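PDB 4J6O: metallophosphoesterase from Clostridium thermocellum, which probably removes 2',3' phosphates from RNA ends, as the manganese-binding phosphatase component of the bacterial Pnkp-Hen1 RNA repair system. Local coordinates for residues G22-L34 / E242-E254. Residues are numbered along the deposited sequence; the frame is centred on the assembly and turned at random. Where two conformers were deposited one is given.
Sequences GCYDELKMLLEKL and EIVDVKALKTYYE
Through M29, L30 and K33, helix 24-33 packs on strand 242-247, the two running roughly antiparallel at 143° with their axes 7.9 Å apart at closest approach. How a helix settles on an edge strand is well illustrated by V244 and V246, alternate residues that both direct their side chains at the helix. In the conformer described here, V246 CG2 presses against the helix backbone, 3.6 Å from L30 CA, while CG1 meets the methyl of M29, whose side chain crosses it at about a right angle. V244 fits between L34 CD2, L30 CD1 and the aliphatic part of K33. The lysine chain, extended beyond CG, slides past V244 and brings NZ to within 2.8 Å of D245 O, almost in line with the carbonyl bond; a water bound to D245 N also accepts a weak bond from K33 NZ.

Beyond the strand, the contact turns polar around buried E26. A bend at chi2 (78°) turns its carboxylate so that OE2 accepts two bonds: E26 OE2 receives L249 N on its anti lone pair (2.9 Å, N-H...O 171°) and Y252 OH on its syn lone pair (2.6 Å). Carboxylate and phenol ring are almost perpendicular, with OE2 at the ring edge; two donors on one oxygen, on its syn and anti sides, would hold the carboxylate's rotation and tie it to the chain leaving the strand. A water links Y252 OH to D25 OD2, while D25 OD1 forms a salt bridge with K72. C23 sets SG obliquely against the ring, 3.7 Å from Y252 CD2.

Helix 24-33 also covers strands 14-17 and 232-238, and begins just after the manganese ligands D19 and H21, with C23 at its N-cap: this is the helix-on-sheet layering of the calcineurin-like metallophosphoesterase fold.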
ATOM      1  N   GLY A  22       8.695   4.997  -0.151  1.00 20.82           N
ATOM      2  CA  GLY A  22       9.564   6.074   0.304  1.00 20.50           C
ATOM      3  C   GLY A  22       9.493   7.351  -0.508  1.00 21.49           C
ATOM      4  O   GLY A  22      10.281   8.245  -0.286  1.00 22.87           O
ATOM      5  N   CYS A  23       8.573   7.408  -1.469  1.00 19.58           N
ATOM      6  CA  CYS A  23       8.510   8.581  -2.339  1.00 18.73           C
ATOM      7  C   CYS A  23       7.637   9.704  -1.706  1.00 20.68           C
ATOM      8  O   CYS A  23       6.549   9.994  -2.197  1.00 22.42           O
ATOM      9  CB  CYS A  23       7.965   8.198  -3.675  1.00 19.63           C
ATOM     10  SG  CYS A  23       9.187   7.137  -4.591  1.00 22.39           S
ATOM     11  N   TYR A  24       8.121  10.263  -0.626  1.00 23.53           N
ATOM     12  CA  TYR A  24       7.384  11.315   0.057  1.00 25.01           C
ATOM     13  C   TYR A  24       7.029  12.508  -0.843  1.00 24.22           C
ATOM     14  O   TYR A  24       5.906  13.032  -0.742  1.00 22.34           O
ATOM     15  CB  TYR A  24       8.171  11.812   1.274  1.00 23.49           C
ATOM     16  CG  TYR A  24       7.482  12.959   1.969  1.00 25.09           C
ATOM     17  CD1 TYR A  24       6.481  12.708   2.881  1.00 28.36           C
ATOM     18  CD2 TYR A  24       7.788  14.251   1.652  1.00 27.91           C
ATOM     19  CE1 TYR A  24       5.834  13.750   3.512  1.00 28.79           C
ATOM     20  CE2 TYR A  24       7.128  15.308   2.278  1.00 30.34           C
ATOM     21  CZ  TYR A  24       6.147  15.028   3.197  1.00 34.73           C
ATOM     22  OH  TYR A  24       5.483  16.071   3.839  1.00 38.73           O
ATOM     23  N   ASP A  25       7.961  12.977  -1.693  1.00 24.93           N
ATOM     24  CA  ASP A  25       7.703  14.226  -2.422  1.00 26.82           C
ATOM     25  C   ASP A  25       6.482  14.020  -3.308  1.00 22.06           C
ATOM     26  O   ASP A  25       5.587  14.914  -3.405  1.00 23.41           O
ATOM     27  CB  ASP A  25       8.914  14.642  -3.263  1.00 26.76           C
ATOM     28  CG  ASP A  25      10.098  15.076  -2.428  1.00 29.80           C
ATOM     29  OD1 ASP A  25       9.904  15.435  -1.251  1.00 31.67           O
ATOM     30  OD2 ASP A  25      11.242  15.074  -2.994  1.00 33.29           O
ATOM     31  N   GLU A  26       6.429  12.838  -3.920  1.00 22.57           N
ATOM     32  CA  GLU A  26       5.371  12.541  -4.877  1.00 19.52           C
ATOM     33  C   GLU A  26       4.074  12.307  -4.120  1.00 23.11           C
ATOM     34  O   GLU A  26       3.015  12.654  -4.599  1.00 22.86           O
ATOM     35  CB  GLU A  26       5.665  11.285  -5.696  1.00 18.40           C
ATOM     36  CG  GLU A  26       6.771  11.471  -6.777  1.00 23.91           C
ATOM     37  CD  GLU A  26       8.169  11.454  -6.228  1.00 23.29           C
ATOM     38  OE1 GLU A  26       8.406  11.201  -5.028  1.00 22.43           O
ATOM     39  OE2 GLU A  26       9.094  11.711  -7.033  1.00 25.73           O
ATOM     40  N   LEU A  27       4.183  11.657  -2.980  1.00 21.85           N
ATOM     41  CA  LEU A  27       3.003  11.483  -2.097  1.00 19.14           C
ATOM     42  C   LEU A  27       2.397  12.833  -1.693  1.00 24.37           C
ATOM     43  O   LEU A  27       1.185  13.004  -1.764  1.00 22.64           O
ATOM     44  CB  LEU A  27       3.379  10.626  -0.869  1.00 20.39           C
ATOM     45  CG  LEU A  27       2.223  10.467   0.124  1.00 21.64           C
ATOM     46  CD1 LEU A  27       0.953   9.880  -0.515  1.00 18.42           C
ATOM     47  CD2 LEU A  27       2.699   9.620   1.336  1.00 21.24           C
ATOM     48  N   LYS A  28       3.247  13.769  -1.287  1.00 23.57           N
ATOM     49  CA  LYS A  28       2.757  15.078  -0.891  1.00 23.15           C
ATOM     50  C   LYS A  28       2.100  15.756  -2.078  1.00 25.80           C
ATOM     51  O   LYS A  28       0.998  16.311  -1.933  1.00 26.10           O
ATOM     52  CB  LYS A  28       3.899  15.897  -0.343  1.00 26.54           C
ATOM     53  CG  LYS A  28       3.539  17.351   0.006  1.00 32.80           C
ATOM     54  CD  LYS A  28       4.743  18.105   0.506  1.00 34.67           C
ATOM     55  CE  LYS A  28       4.321  19.459   1.110  1.00 52.67           C
ATOM     56  NZ  LYS A  28       3.989  20.380   0.013  1.00 52.80           N
ATOM     57  N   MET A  29       2.754  15.706  -3.253  1.00 24.73           N
ATOM     58  CA  MET A  29       2.179  16.274  -4.477  1.00 24.61           C
ATOM     59  C   MET A  29       0.812  15.667  -4.802  1.00 21.79           C
ATOM     60  O   MET A  29      -0.140  16.398  -5.124  1.00 26.82           O
ATOM     61  CB  MET A  29       3.154  16.113  -5.673  1.00 26.89           C
ATOM     62  CG  MET A  29       4.372  16.987  -5.604  1.00 33.68           C
ATOM     63  SD  MET A  29       5.610  16.437  -6.824  1.00 39.69           S
ATOM     64  CE  MET A  29       4.892  17.170  -8.313  1.00 56.02           C
ATOM     65  N   LEU A  30       0.706  14.330  -4.671  1.00 20.96           N
ATOM     66  CA  LEU A  30      -0.515  13.660  -5.057  1.00 20.07           C
ATOM     67  C   LEU A  30      -1.648  14.028  -4.085  1.00 25.16           C
ATOM     68  O   LEU A  30      -2.789  14.291  -4.477  1.00 22.33           O
ATOM     69  CB  LEU A  30      -0.285  12.125  -5.101  1.00 19.91           C
ATOM     70  CG  LEU A  30      -1.522  11.315  -5.416  1.00 18.02           C
ATOM     71  CD1 LEU A  30      -2.138  11.687  -6.769  1.00 23.70           C
ATOM     72  CD2 LEU A  30      -1.029   9.848  -5.459  1.00 17.70           C
ATOM     73  N   LEU A  31      -1.354  13.993  -2.796  1.00 21.11           N
ATOM     74  CA  LEU A  31      -2.378  14.382  -1.806  1.00 21.58           C
ATOM     75  C   LEU A  31      -2.848  15.815  -2.053  1.00 23.51           C
ATOM     76  O   LEU A  31      -4.058  16.104  -2.015  1.00 25.52           O
ATOM     77  CB  LEU A  31      -1.821  14.205  -0.395  1.00 23.53           C
ATOM     78  CG  LEU A  31      -1.633  12.752   0.130  1.00 23.71           C
ATOM     79  CD1 LEU A  31      -0.833  12.687   1.418  1.00 25.52           C
ATOM     80  CD2 LEU A  31      -2.971  12.031   0.279  1.00 23.29           C
ATOM     81  N   GLU A  32      -1.906  16.709  -2.324  1.00 26.00           N
ATOM     82  CA  GLU A  32      -2.293  18.119  -2.524  1.00 26.00           C
ATOM     83  C   GLU A  32      -3.144  18.250  -3.769  1.00 22.75           C
ATOM     84  O   GLU A  32      -4.138  18.995  -3.799  1.00 29.11           O
ATOM     85  CB  GLU A  32      -1.061  19.020  -2.534  1.00 27.32           C
ATOM     86  CG  GLU A  32      -0.461  19.094  -1.145  1.00 29.02           C
ATOM     87  CD  GLU A  32       0.843  19.842  -1.036  1.00 32.82           C
ATOM     88  OE1 GLU A  32       1.614  19.910  -2.009  1.00 41.46           O
ATOM     89  OE2 GLU A  32       1.101  20.348   0.055  1.00 40.85           O
ATOM     90  N   LYS A  33      -2.784  17.495  -4.803  1.00 23.94           N
ATOM     91  CA  LYS A  33      -3.546  17.533  -6.045  1.00 26.46           C
ATOM     92  C   LYS A  33      -4.954  17.013  -5.819  1.00 29.93           C
ATOM     93  O   LYS A  33      -5.897  17.447  -6.474  1.00 31.56           O
ATOM     94  CB  LYS A  33      -2.828  16.669  -7.080  1.00 30.79           C
ATOM     95  CG  LYS A  33      -3.409  16.690  -8.461  1.00 33.60           C
ATOM     96  CD  LYS A  33      -2.423  15.935  -9.384  1.00 27.60           C
ATOM     97  CE  LYS A  33      -2.885  15.838 -10.815  1.00 31.57           C
ATOM     98  NZ  LYS A  33      -1.760  15.451 -11.685  1.00 32.11           N
ATOM     99  N   LEU A  34      -5.100  16.097  -4.875  1.00 24.55           N
ATOM    100  CA  LEU A  34      -6.424  15.566  -4.537  1.00 24.82           C
ATOM    101  C   LEU A  34      -7.222  16.459  -3.602  1.00 27.12           C
ATOM    102  O   LEU A  34      -8.311  16.081  -3.169  1.00 29.16           O
ATOM    103  CB  LEU A  34      -6.302  14.169  -3.912  1.00 27.00           C
ATOM    104  CG  LEU A  34      -5.730  13.078  -4.829  1.00 23.80           C
ATOM    105  CD1 LEU A  34      -5.140  11.930  -3.966  1.00 21.96           C
ATOM    106  CD2 LEU A  34      -6.746  12.539  -5.837  1.00 25.77           C
ATOM    107  N   GLU A 242     -12.172   7.564 -10.883  1.00 30.80           N
ATOM    108  CA  GLU A 242     -11.246   8.445 -11.612  1.00 29.99           C
ATOM    109  C   GLU A 242      -9.815   8.198 -11.203  1.00 27.44           C
ATOM    110  O   GLU A 242      -9.522   8.013 -10.004  1.00 29.34           O
ATOM    111  CB  GLU A 242     -11.551   9.878 -11.265  1.00 34.44           C
ATOM    112  CG  GLU A 242     -12.877  10.317 -11.816  1.00 48.79           C
ATOM    113  CD  GLU A 242     -13.299  11.688 -11.340  1.00 66.61           C
ATOM    114  OE1 GLU A 242     -12.563  12.310 -10.526  1.00 39.62           O
ATOM    115  OE2 GLU A 242     -14.387  12.134 -11.790  1.00 43.44           O
ATOM    116  N   ILE A 243      -8.927   8.244 -12.192  1.00 28.70           N
ATOM    117  CA  ILE A 243      -7.489   8.115 -11.985  1.00 30.57           C
ATOM    118  C   ILE A 243      -6.841   9.502 -11.878  1.00 28.89           C
ATOM    119  O   ILE A 243      -7.055  10.363 -12.748  1.00 29.31           O
ATOM    120  CB  ILE A 243      -6.852   7.356 -13.122  1.00 31.73           C
ATOM    121  CG1 ILE A 243      -7.456   5.960 -13.266  1.00 33.75           C
ATOM    122  CG2 ILE A 243      -5.344   7.258 -12.935  1.00 31.29           C
ATOM    123  CD1 ILE A 243      -7.543   5.211 -11.990  1.00 45.97           C
ATOM    124  N   VAL A 244      -6.067   9.724 -10.816  1.00 29.72           N
ATOM    125  CA  VAL A 244      -5.261  10.945 -10.624  1.00 28.70           C
ATOM    126  C   VAL A 244      -3.835  10.500 -10.352  1.00 23.23           C
ATOM    127  O   VAL A 244      -3.631   9.557  -9.590  1.00 26.58           O
ATOM    128  CB  VAL A 244      -5.748  11.789  -9.445  1.00 26.89           C
ATOM    129  CG1 VAL A 244      -4.843  13.012  -9.203  1.00 30.39           C
ATOM    130  CG2 VAL A 244      -7.212  12.247  -9.716  1.00 30.10           C
ATOM    131  N   ASP A 245      -2.864  11.112 -10.996  1.00 26.37           N
ATOM    132  CA  ASP A 245      -1.475  10.655 -10.785  1.00 25.53           C
ATOM    133  C   ASP A 245      -0.463  11.784 -10.788  1.00 28.10           C
ATOM    134  O   ASP A 245      -0.739  12.891 -11.246  1.00 28.01           O
ATOM    135  CB  ASP A 245      -1.104   9.507 -11.739  1.00 28.24           C
ATOM    136  CG  ASP A 245      -1.229   9.870 -13.215  1.00 38.01           C
ATOM    137  OD1 ASP A 245      -0.792  10.979 -13.588  1.00 35.55           O
ATOM    138  OD2 ASP A 245      -1.712   9.014 -14.003  1.00 33.84           O
ATOM    139  N   VAL A 246       0.690  11.505 -10.183  1.00 24.20           N
ATOM    140  CA  VAL A 246       1.817  12.430 -10.196  0.65 27.76           C
ATOM    141  C   VAL A 246       3.026  11.675 -10.730  1.00 23.13           C
ATOM    142  O   VAL A 246       3.365  10.599 -10.249  1.00 25.75           O
ATOM    143  CB  VAL A 246       2.178  12.898  -8.799  0.65 26.03           C
ATOM    144  CG1 VAL A 246       3.493  13.633  -8.806  0.65 27.61           C
ATOM    145  CG2 VAL A 246       1.060  13.815  -8.240  0.65 28.41           C
ATOM    146  N   LYS A 247       3.701  12.251 -11.699  1.00 25.53           N
ATOM    147  CA  LYS A 247       4.893  11.610 -12.250  0.55 23.16           C
ATOM    148  C   LYS A 247       6.032  11.656 -11.242  1.00 30.41           C
ATOM    149  O   LYS A 247       6.216  12.625 -10.523  1.00 29.01           O
ATOM    150  CB  LYS A 247       5.334  12.360 -13.527  0.55 29.80           C
ATOM    151  CG  LYS A 247       6.255  11.553 -14.420  0.55 29.23           C
ATOM    152  CD  LYS A 247       5.489  10.405 -15.068  0.55 44.05           C
ATOM    153  CE  LYS A 247       6.401   9.580 -15.945  0.55 53.17           C
ATOM    154  NZ  LYS A 247       7.493   9.058 -15.109  0.55 32.23           N
ATOM    155  N   ALA A 248       6.825  10.583 -11.176  1.00 26.39           N
ATOM    156  CA  ALA A 248       8.001  10.630 -10.327  1.00 26.36           C
ATOM    157  C   ALA A 248       8.931  11.747 -10.744  1.00 29.67           C
ATOM    158  O   ALA A 248       9.150  11.934 -11.943  1.00 29.90           O
ATOM    159  CB  ALA A 248       8.774   9.278 -10.432  1.00 28.44           C
ATOM    160  N   LEU A 249       9.587  12.363  -9.766  1.00 26.91           N
ATOM    161  CA  LEU A 249      10.493  13.483 -10.008  1.00 30.74           C
ATOM    162  C   LEU A 249      11.825  13.027 -10.575  1.00 37.71           C
ATOM    163  O   LEU A 249      12.498  13.756 -11.305  1.00 37.78           O
ATOM    164  CB  LEU A 249      10.720  14.231  -8.695  1.00 29.31           C
ATOM    165  CG  LEU A 249       9.501  14.913  -8.087  1.00 39.50           C
ATOM    166  CD1 LEU A 249       9.837  15.448  -6.697  1.00 50.11           C
ATOM    167  CD2 LEU A 249       8.982  16.031  -8.974  1.00 49.89           C
ATOM    168  N   LYS A 250      12.193  11.792 -10.235  1.00 31.05           N
ATOM    169  CA  LYS A 250      13.439  11.136 -10.644  1.00 33.57           C
ATOM    170  C   LYS A 250      13.196   9.652 -10.676  1.00 31.91           C
ATOM    171  O   LYS A 250      12.192   9.150 -10.148  1.00 32.67           O
ATOM    172  CB  LYS A 250      14.609  11.323  -9.636  1.00 38.32           C
ATOM    173  CG  LYS A 250      14.828  12.706  -9.093  1.00 68.40           C
ATOM    174  CD  LYS A 250      15.908  12.746  -8.001  1.00 71.82           C
ATOM    175  CE  LYS A 250      15.940  14.141  -7.330  1.00 77.56           C
ATOM    176  NZ  LYS A 250      15.917  15.305  -8.295  1.00 72.40           N
ATOM    177  N   THR A 251      14.147   8.936 -11.260  1.00 36.20           N
ATOM    178  CA  THR A 251      14.153   7.480 -11.129  1.00 38.00           C
ATOM    179  C   THR A 251      14.919   7.094  -9.861  1.00 40.58           C
ATOM    180  O   THR A 251      16.135   7.176  -9.825  1.00 41.02           O
ATOM    181  CB  THR A 251      14.845   6.789 -12.326  1.00 45.32           C
ATOM    182  OG1 THR A 251      14.030   6.911 -13.498  1.00 41.77           O
ATOM    183  CG2 THR A 251      15.036   5.333 -12.020  1.00 41.68           C
ATOM    184  N   TYR A 252      14.225   6.634  -8.829  1.00 30.99           N
ATOM    185  CA  TYR A 252      14.906   6.457  -7.545  1.00 29.69           C
ATOM    186  C   TYR A 252      15.508   5.078  -7.404  1.00 33.51           C
ATOM    187  O   TYR A 252      16.436   4.880  -6.634  1.00 37.06           O
ATOM    188  CB  TYR A 252      13.933   6.650  -6.388  1.00 26.99           C
ATOM    189  CG  TYR A 252      13.291   8.030  -6.327  1.00 26.01           C
ATOM    190  CD1 TYR A 252      14.012   9.120  -5.886  1.00 30.79           C
ATOM    191  CD2 TYR A 252      11.970   8.214  -6.716  1.00 26.02           C
ATOM    192  CE1 TYR A 252      13.443  10.368  -5.835  1.00 31.22           C
ATOM    193  CE2 TYR A 252      11.387   9.499  -6.688  1.00 28.24           C
ATOM    194  CZ  TYR A 252      12.140  10.543  -6.223  1.00 31.39           C
ATOM    195  OH  TYR A 252      11.592  11.820  -6.183  1.00 32.25           O
ATOM    196  N   TYR A 253      15.026   4.136  -8.199  1.00 30.49           N
ATOM    197  CA  TYR A 253      15.373   2.723  -7.964  1.00 32.29           C
ATOM    198  C   TYR A 253      15.167   1.984  -9.261  1.00 32.97           C
ATOM    199  O   TYR A 253      14.306   2.339 -10.048  1.00 33.73           O
ATOM    200  CB  TYR A 253      14.472   2.128  -6.860  1.00 27.85           C
ATOM    201  CG  TYR A 253      15.171   1.000  -6.131  1.00 30.05           C
ATOM    202  CD1 TYR A 253      15.967   1.254  -5.017  1.00 35.46           C
ATOM    203  CD2 TYR A 253      15.012  -0.296  -6.559  1.00 30.76           C
ATOM    204  CE1 TYR A 253      16.584   0.233  -4.329  1.00 32.76           C
ATOM    205  CE2 TYR A 253      15.620  -1.345  -5.872  1.00 32.25           C
ATOM    206  CZ  TYR A 253      16.434  -1.068  -4.789  1.00 38.54           C
ATOM    207  OH  TYR A 253      17.050  -2.144  -4.161  1.00 47.65           O
ATOM    208  N   GLU A 254      15.976   0.960  -9.542  1.00 32.76           N
ATOM    209  CA  GLU A 254      15.812   0.195 -10.771  1.00 36.15           C
ATOM    210  C   GLU A 254      14.794  -0.906 -10.640  1.00 41.18           C
ATOM    211  O   GLU A 254      14.796  -1.654  -9.636  1.00 39.51           O
ATOM    212  CB  GLU A 254      17.147  -0.461 -11.183  1.00 43.36           C
ATOM    213  CG  GLU A 254      18.389   0.249 -10.649  1.00 83.42           C
ATOM    214  CD  GLU A 254      19.673  -0.112 -11.397  1.00100.74           C
ATOM    215  OE1 GLU A 254      19.661  -1.064 -12.219  1.00 89.75           O
ATOM    216  OE2 GLU A 254      20.699   0.569 -11.159  1.00105.07           O
TER
HETATM  217  O   HOH W   1      12.384  14.159  -5.359  1.00 43.51           O
HETATM  218  O   HOH W   2      -3.793  13.267 -12.882  1.00 29.57           O